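PDB 4ATF: beta-agarase B from Zobellia galactanivorans, which hydrolyses the beta-1,4-linkages of agarose in a random manner with retention of the anomeric configuration, giving the tetramer as main product. Local coordinates for residues N26-E39 with G295-K307. The protein carries 1 engineered substitution. Sequence-based numbering, arbitrary orientation.
Sequences NMKWEFQEISDNFE and GVDWIRIYKPVEK. With NA (sodium ion), chain I.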
loop_
_atom_site.group_PDB
_atom_site.type_symbol
_atom_site.label_atom_id
_atom_site.label_comp_id
_atom_site.label_asym_id
_atom_site.label_seq_id
_atom_site.Cartn_x
_atom_site.Cartn_y
_atom_site.Cartn_z
ATOM N N ASN A 26 -30.419 -5.956 3.064
ATOM C CA ASN A 26 -30.838 -4.960 4.084
ATOM C C ASN A 26 -29.671 -4.290 4.812
ATOM O O ASN A 26 -29.805 -3.885 5.968
ATOM C CB ASN A 26 -31.899 -5.510 5.110
ATOM C CG ASN A 26 -32.750 -4.377 5.732
ATOM O OD1 ASN A 26 -32.812 -4.238 6.949
ATOM N ND2 ASN A 26 -33.383 -3.559 4.890
ATOM N N MET A 27 -28.543 -4.117 4.110
ATOM C CA MET A 27 -27.393 -3.399 4.687
ATOM C C MET A 27 -27.046 -2.141 3.921
ATOM O O MET A 27 -27.406 -2.025 2.745
ATOM C CB MET A 27 -26.170 -4.311 4.756
ATOM C CG MET A 27 -26.450 -5.709 5.425
ATOM S SD MET A 27 -26.477 -5.544 7.188
ATOM C CE MET A 27 -24.714 -5.540 7.478
ATOM N N LYS A 28 -26.338 -1.224 4.574
ATOM C CA LYS A 28 -25.849 -0.017 3.925
ATOM C C LYS A 28 -24.399 0.216 4.341
ATOM O O LYS A 28 -23.933 -0.356 5.355
ATOM C CB LYS A 28 -26.757 1.196 4.228
ATOM C CG LYS A 28 -26.670 1.683 5.678
ATOM C CD LYS A 28 -27.681 2.841 6.042
ATOM C CE LYS A 28 -27.657 3.061 7.574
ATOM N NZ LYS A 28 -28.366 4.277 7.994
ATOM N N TRP A 29 -23.687 1.042 3.589
ATOM C CA TRP A 29 -22.291 1.404 3.963
ATOM C C TRP A 29 -22.294 2.655 4.857
ATOM O O TRP A 29 -22.860 3.739 4.481
ATOM C CB TRP A 29 -21.419 1.662 2.711
ATOM C CG TRP A 29 -21.195 0.454 1.900
ATOM C CD1 TRP A 29 -21.857 0.061 0.723
ATOM C CD2 TRP A 29 -20.345 -0.629 2.260
ATOM N NE1 TRP A 29 -21.351 -1.160 0.293
ATOM C CE2 TRP A 29 -20.441 -1.613 1.230
ATOM C CE3 TRP A 29 -19.456 -0.838 3.347
ATOM C CZ2 TRP A 29 -19.691 -2.816 1.257
ATOM C CZ3 TRP A 29 -18.692 -2.009 3.378
ATOM C CH2 TRP A 29 -18.807 -2.990 2.306
ATOM N N GLU A 30 -21.643 2.521 6.017
ATOM C CA GLU A 30 -21.567 3.614 7.013
ATOM C C GLU A 30 -20.165 4.213 7.011
ATOM O O GLU A 30 -19.176 3.508 7.274
ATOM C CB GLU A 30 -21.887 3.079 8.411
ATOM C CG GLU A 30 -21.887 4.195 9.552
ATOM C CD GLU A 30 -21.900 3.524 10.932
ATOM O OE1 GLU A 30 -20.825 3.089 11.479
ATOM O OE2 GLU A 30 -23.021 3.339 11.400
ATOM N N PHE A 31 -20.093 5.509 6.719
ATOM C CA PHE A 31 -18.823 6.276 6.650
ATOM C C PHE A 31 -18.183 6.338 8.048
ATOM O O PHE A 31 -18.867 6.664 9.048
ATOM C CB PHE A 31 -19.165 7.670 6.136
ATOM C CG PHE A 31 -17.973 8.620 6.059
ATOM C CD1 PHE A 31 -17.068 8.572 4.989
ATOM C CD2 PHE A 31 -17.771 9.562 7.065
ATOM C CE1 PHE A 31 -15.956 9.436 4.913
ATOM C CE2 PHE A 31 -16.599 10.473 6.997
ATOM C CZ PHE A 31 -15.743 10.389 5.907
ATOM N N GLN A 32 -16.900 6.026 8.108
ATOM C CA GLN A 32 -16.104 6.018 9.323
ATOM C C GLN A 32 -15.353 7.318 9.418
ATOM O O GLN A 32 -14.755 7.792 8.449
ATOM C CB GLN A 32 -15.130 4.801 9.360
ATOM C CG GLN A 32 -15.864 3.420 9.262
ATOM C CD GLN A 32 -16.889 3.205 10.372
ATOM O OE1 GLN A 32 -16.530 3.023 11.497
ATOM N NE2 GLN A 32 -18.183 3.162 10.019
ATOM N N GLU A 33 -15.394 7.911 10.608
ATOM C CA GLU A 33 -14.819 9.243 10.841
ATOM C C GLU A 33 -13.298 9.205 10.851
ATOM O O GLU A 33 -12.654 10.235 10.719
ATOM C CB GLU A 33 -15.383 9.868 12.122
ATOM C CG GLU A 33 -16.880 10.305 12.019
ATOM C CD GLU A 33 -17.130 11.420 11.012
ATOM O OE1 GLU A 33 -16.212 12.221 10.723
ATOM O OE2 GLU A 33 -18.258 11.475 10.481
ATOM N N ILE A 34 -12.710 8.027 10.910
ATOM C CA ILE A 34 -11.247 7.945 10.662
ATOM C C ILE A 34 -10.783 8.175 9.195
ATOM O O ILE A 34 -9.576 8.336 8.929
ATOM C CB ILE A 34 -10.681 6.646 11.219
ATOM C CG1 ILE A 34 -11.388 5.440 10.553
ATOM C CG2 ILE A 34 -10.827 6.665 12.820
ATOM C CD1 ILE A 34 -10.628 4.099 10.757
ATOM N N SER A 35 -11.725 8.259 8.258
ATOM C CA SER A 35 -11.410 8.633 6.876
ATOM C C SER A 35 -10.749 10.015 6.894
ATOM O O SER A 35 -10.980 10.805 7.819
ATOM C CB SER A 35 -12.714 8.729 6.071
ATOM O OG SER A 35 -13.384 7.455 6.054
ATOM N N ASP A 36 -10.003 10.360 5.868
ATOM C CA ASP A 36 -9.390 11.676 5.858
ATOM C C ASP A 36 -9.338 12.179 4.391
ATOM O O ASP A 36 -8.901 11.445 3.493
ATOM C CB ASP A 36 -7.952 11.597 6.459
ATOM C CG ASP A 36 -7.365 12.991 6.855
ATOM O OD1 ASP A 36 -7.896 14.065 6.457
ATOM O OD2 ASP A 36 -6.334 13.000 7.563
ATOM N N ASN A 37 -9.801 13.409 4.176
ATOM C CA ASN A 37 -9.668 14.058 2.848
ATOM C C ASN A 37 -8.554 15.103 2.767
ATOM O O ASN A 37 -8.409 15.799 1.729
ATOM C CB ASN A 37 -11.001 14.580 2.280
ATOM C CG ASN A 37 -11.562 15.745 3.060
ATOM O OD1 ASN A 37 -11.226 15.952 4.205
ATOM N ND2 ASN A 37 -12.436 16.519 2.423
ATOM N N PHE A 38 -7.722 15.188 3.825
ATOM C CA PHE A 38 -6.456 15.956 3.779
ATOM C C PHE A 38 -6.673 17.408 3.322
ATOM O O PHE A 38 -5.870 17.932 2.494
ATOM C CB PHE A 38 -5.402 15.233 2.867
ATOM C CG PHE A 38 -5.071 13.836 3.349
ATOM C CD1 PHE A 38 -4.478 13.641 4.623
ATOM C CD2 PHE A 38 -5.411 12.699 2.581
ATOM C CE1 PHE A 38 -4.199 12.374 5.064
ATOM C CE2 PHE A 38 -5.124 11.454 3.017
ATOM C CZ PHE A 38 -4.532 11.269 4.249
ATOM N N GLU A 39 -7.709 18.074 3.862
ATOM C CA GLU A 39 -7.979 19.450 3.444
ATOM C C GLU A 39 -7.289 20.512 4.348
ATOM O O GLU A 39 -7.386 21.698 4.086
ATOM C CB GLU A 39 -9.470 19.718 3.127
ATOM C CG GLU A 39 -9.990 18.888 1.929
ATOM C CD GLU A 39 -9.508 19.373 0.527
ATOM O OE1 GLU A 39 -9.313 20.587 0.336
ATOM O OE2 GLU A 39 -9.318 18.532 -0.395
ATOM N N GLY A 295 1.044 11.526 -4.151
ATOM C CA GLY A 295 -0.059 12.385 -3.651
ATOM C C GLY A 295 -1.285 11.531 -3.415
ATOM O O GLY A 295 -1.613 10.653 -4.254
ATOM N N VAL A 296 -1.926 11.749 -2.272
ATOM C CA VAL A 296 -3.161 11.042 -1.926
ATOM C C VAL A 296 -4.202 12.118 -1.673
ATOM O O VAL A 296 -4.046 12.921 -0.770
ATOM C CB VAL A 296 -3.009 10.100 -0.677
ATOM C CG1 VAL A 296 -4.362 9.501 -0.258
ATOM C CG2 VAL A 296 -2.042 8.981 -1.001
ATOM N N ASP A 297 -5.239 12.179 -2.507
ATOM C CA ASP A 297 -6.308 13.180 -2.346
ATOM C C ASP A 297 -7.174 12.816 -1.116
ATOM O O ASP A 297 -7.517 13.688 -0.301
ATOM C CB ASP A 297 -7.152 13.225 -3.649
ATOM C CG ASP A 297 -8.233 14.314 -3.639
ATOM O OD1 ASP A 297 -8.223 15.180 -2.742
ATOM O OD2 ASP A 297 -9.114 14.297 -4.539
ATOM N N TRP A 298 -7.506 11.534 -0.964
ATOM C CA TRP A 298 -8.287 11.089 0.218
ATOM C C TRP A 298 -8.248 9.589 0.404
ATOM O O TRP A 298 -7.856 8.834 -0.504
ATOM C CB TRP A 298 -9.769 11.595 0.178
ATOM C CG TRP A 298 -10.552 11.470 -1.185
ATOM C CD1 TRP A 298 -10.929 12.506 -2.065
ATOM C CD2 TRP A 298 -11.115 10.260 -1.736
ATOM N NE1 TRP A 298 -11.700 11.970 -3.128
ATOM C CE2 TRP A 298 -11.815 10.612 -2.946
ATOM C CE3 TRP A 298 -11.083 8.913 -1.334
ATOM C CZ2 TRP A 298 -12.487 9.645 -3.739
ATOM C CZ3 TRP A 298 -11.727 7.950 -2.132
ATOM C CH2 TRP A 298 -12.426 8.331 -3.324
ATOM N N ILE A 299 -8.635 9.163 1.593
ATOM C CA ILE A 299 -8.781 7.774 1.912
ATOM C C ILE A 299 -10.076 7.644 2.714
ATOM O O ILE A 299 -10.283 8.372 3.723
ATOM C CB ILE A 299 -7.527 7.174 2.615
ATOM C CG1 ILE A 299 -7.726 5.624 2.819
ATOM C CG2 ILE A 299 -7.210 7.936 3.906
ATOM C CD1 ILE A 299 -6.397 4.922 3.182
ATOM N N ARG A 300 -10.993 6.806 2.218
ATOM C CA ARG A 300 -12.311 6.727 2.818
ATOM C C ARG A 300 -12.522 5.268 3.228
ATOM O O ARG A 300 -12.050 4.329 2.549
ATOM C CB ARG A 300 -13.386 7.263 1.847
ATOM C CG ARG A 300 -13.635 6.388 0.562
ATOM C CD ARG A 300 -14.527 7.253 -0.402
ATOM N NE ARG A 300 -14.895 6.438 -1.580
ATOM C CZ ARG A 300 -16.162 6.219 -1.979
ATOM N NH1 ARG A 300 -17.220 6.807 -1.373
ATOM N NH2 ARG A 300 -16.393 5.457 -3.063
ATOM N N ILE A 301 -13.210 5.095 4.346
ATOM C CA ILE A 301 -13.342 3.824 5.027
ATOM C C ILE A 301 -14.833 3.657 5.415
ATOM O O ILE A 301 -15.429 4.569 6.004
ATOM C CB ILE A 301 -12.504 3.827 6.340
ATOM C CG1 ILE A 301 -10.986 3.950 6.010
ATOM C CG2 ILE A 301 -12.851 2.584 7.154
ATOM C CD1 ILE A 301 -10.137 4.824 7.025
ATOM N N TYR A 302 -15.436 2.520 5.050
ATOM C CA TYR A 302 -16.868 2.279 5.334
ATOM C C TYR A 302 -17.055 0.904 5.964
ATOM O O TYR A 302 -16.314 -0.047 5.650
ATOM C CB TYR A 302 -17.715 2.319 4.040
ATOM C CG TYR A 302 -17.765 3.654 3.385
ATOM C CD1 TYR A 302 -16.694 4.117 2.589
ATOM C CD2 TYR A 302 -18.884 4.472 3.550
ATOM C CE1 TYR A 302 -16.734 5.362 2.000
ATOM C CE2 TYR A 302 -18.943 5.759 2.939
ATOM C CZ TYR A 302 -17.864 6.162 2.154
ATOM O OH TYR A 302 -17.921 7.411 1.546
ATOM N N LYS A 303 -18.055 0.793 6.842
ATOM C CA LYS A 303 -18.431 -0.509 7.455
ATOM C C LYS A 303 -19.867 -0.813 7.064
ATOM O O LYS A 303 -20.689 0.109 6.989
ATOM C CB LYS A 303 -18.276 -0.429 9.020
ATOM C CG LYS A 303 -16.700 -0.242 9.398
ATOM C CD LYS A 303 -16.217 -1.095 10.600
ATOM C CE LYS A 303 -16.259 -2.470 10.227
ATOM N NZ LYS A 303 -15.244 -3.345 10.732
ATOM N N PRO A 304 -20.178 -2.076 6.765
ATOM C CA PRO A 304 -21.593 -2.415 6.443
ATOM C C PRO A 304 -22.437 -2.507 7.714
ATOM O O PRO A 304 -22.009 -3.202 8.676
ATOM C CB PRO A 304 -21.478 -3.774 5.776
ATOM C CG PRO A 304 -20.177 -4.393 6.317
ATOM C CD PRO A 304 -19.266 -3.234 6.722
ATOM N N VAL A 305 -23.598 -1.827 7.746
ATOM C CA VAL A 305 -24.520 -1.869 8.896
ATOM C C VAL A 305 -25.954 -2.169 8.436
ATOM O O VAL A 305 -26.302 -1.957 7.261
ATOM C CB VAL A 305 -24.456 -0.563 9.732
ATOM C CG1 VAL A 305 -22.946 -0.215 10.070
ATOM C CG2 VAL A 305 -24.968 0.586 8.943
ATOM N N GLU A 306 -26.800 -2.653 9.361
ATOM C CA GLU A 306 -28.194 -2.892 9.043
ATOM C C GLU A 306 -28.886 -1.564 8.730
ATOM O O GLU A 306 -28.586 -0.535 9.318
ATOM C CB GLU A 306 -28.869 -3.574 10.240
ATOM C CG GLU A 306 -30.024 -4.453 9.891
ATOM C CD GLU A 306 -30.563 -5.194 11.109
ATOM O OE1 GLU A 306 -29.815 -5.362 12.098
ATOM O OE2 GLU A 306 -31.732 -5.595 11.080
ATOM N N LYS A 307 -29.793 -1.554 7.776
ATOM C CA LYS A 307 -30.681 -0.401 7.607
ATOM C C LYS A 307 -31.729 -0.266 8.748
ATOM O O LYS A 307 -31.985 -1.243 9.456
ATOM C CB LYS A 307 -31.380 -0.481 6.258
ATOM C CG LYS A 307 -30.441 -0.306 5.063
ATOM C CD LYS A 307 -30.973 -1.108 3.867
ATOM C CE LYS A 307 -30.460 -0.619 2.518
ATOM N NZ LYS A 307 -31.430 0.325 1.859
HETATM NA NA NA I . -8.063 15.958 -0.510
HETATM O O HOH W 1 -10.256 16.804 -0.976
#
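Phe-31 turns a ring edge toward the face of Tyr-302 in an offset edge-to-face pair, with centroids 5.7 Å apart and planes inclined at 68°. With chi1 at 178° the phenyl ring swings over toward the tyrosine hydroxyl, CD1 close to CZ and OH, while CB packs against CE2. On the same face of the sheet Trp-29 crosses Tyr-302 at about a right angle, its CE3 meeting CB of the tyrosine at 3.7 Å. The neighbouring CZ3 of the same six-membered ring meets Pro-304, whose CD comes within 3.6 Å and whose CB lies over one face, offset toward the rim. Ala-21 and Lys-15 supply carbonyls for Trp-29 NE1 and Tyr-302 OH. Next to Glu-30 and Lys-303, whose side chains leave from the opposite face of the sheet, Gln-32 bends back at chi2 (-58°) and its amide crosses the Lys-303 side chain at a slant, CD against CG. Its NE2 donates to both OE1 and the carbonyl O of Glu-30; the latter also accepts from Lys-303 N, the two donors arriving from opposite faces of the carbonyl plane. These side chains flank the antiparallel pairing of strand 27-31 with the C-terminal strand of the GH16 beta-sandwich, a jelly-roll fold. A type I turn, Gln-32 to Ser-35, interrupts the ladder, and the register has shifted by two residues when Asp-36 pairs with Ile-299. Within the break Ser-35 OG donates to Gln-32 O and accepts from Ile-301 N at 2.9 Å, so the hydroxyl links the two backbones. Farther along, Asp-36 bonds Tyr-40 OH through OD2 and Phe-38 N through OD1, an Asx turn. Asn-37 O, Asp-297 O and OD1, Gly-81 O, a water and, more distantly, Glu-39 OE2 bind sodium; Arg-116 salt-bridges Asp-297 OD2.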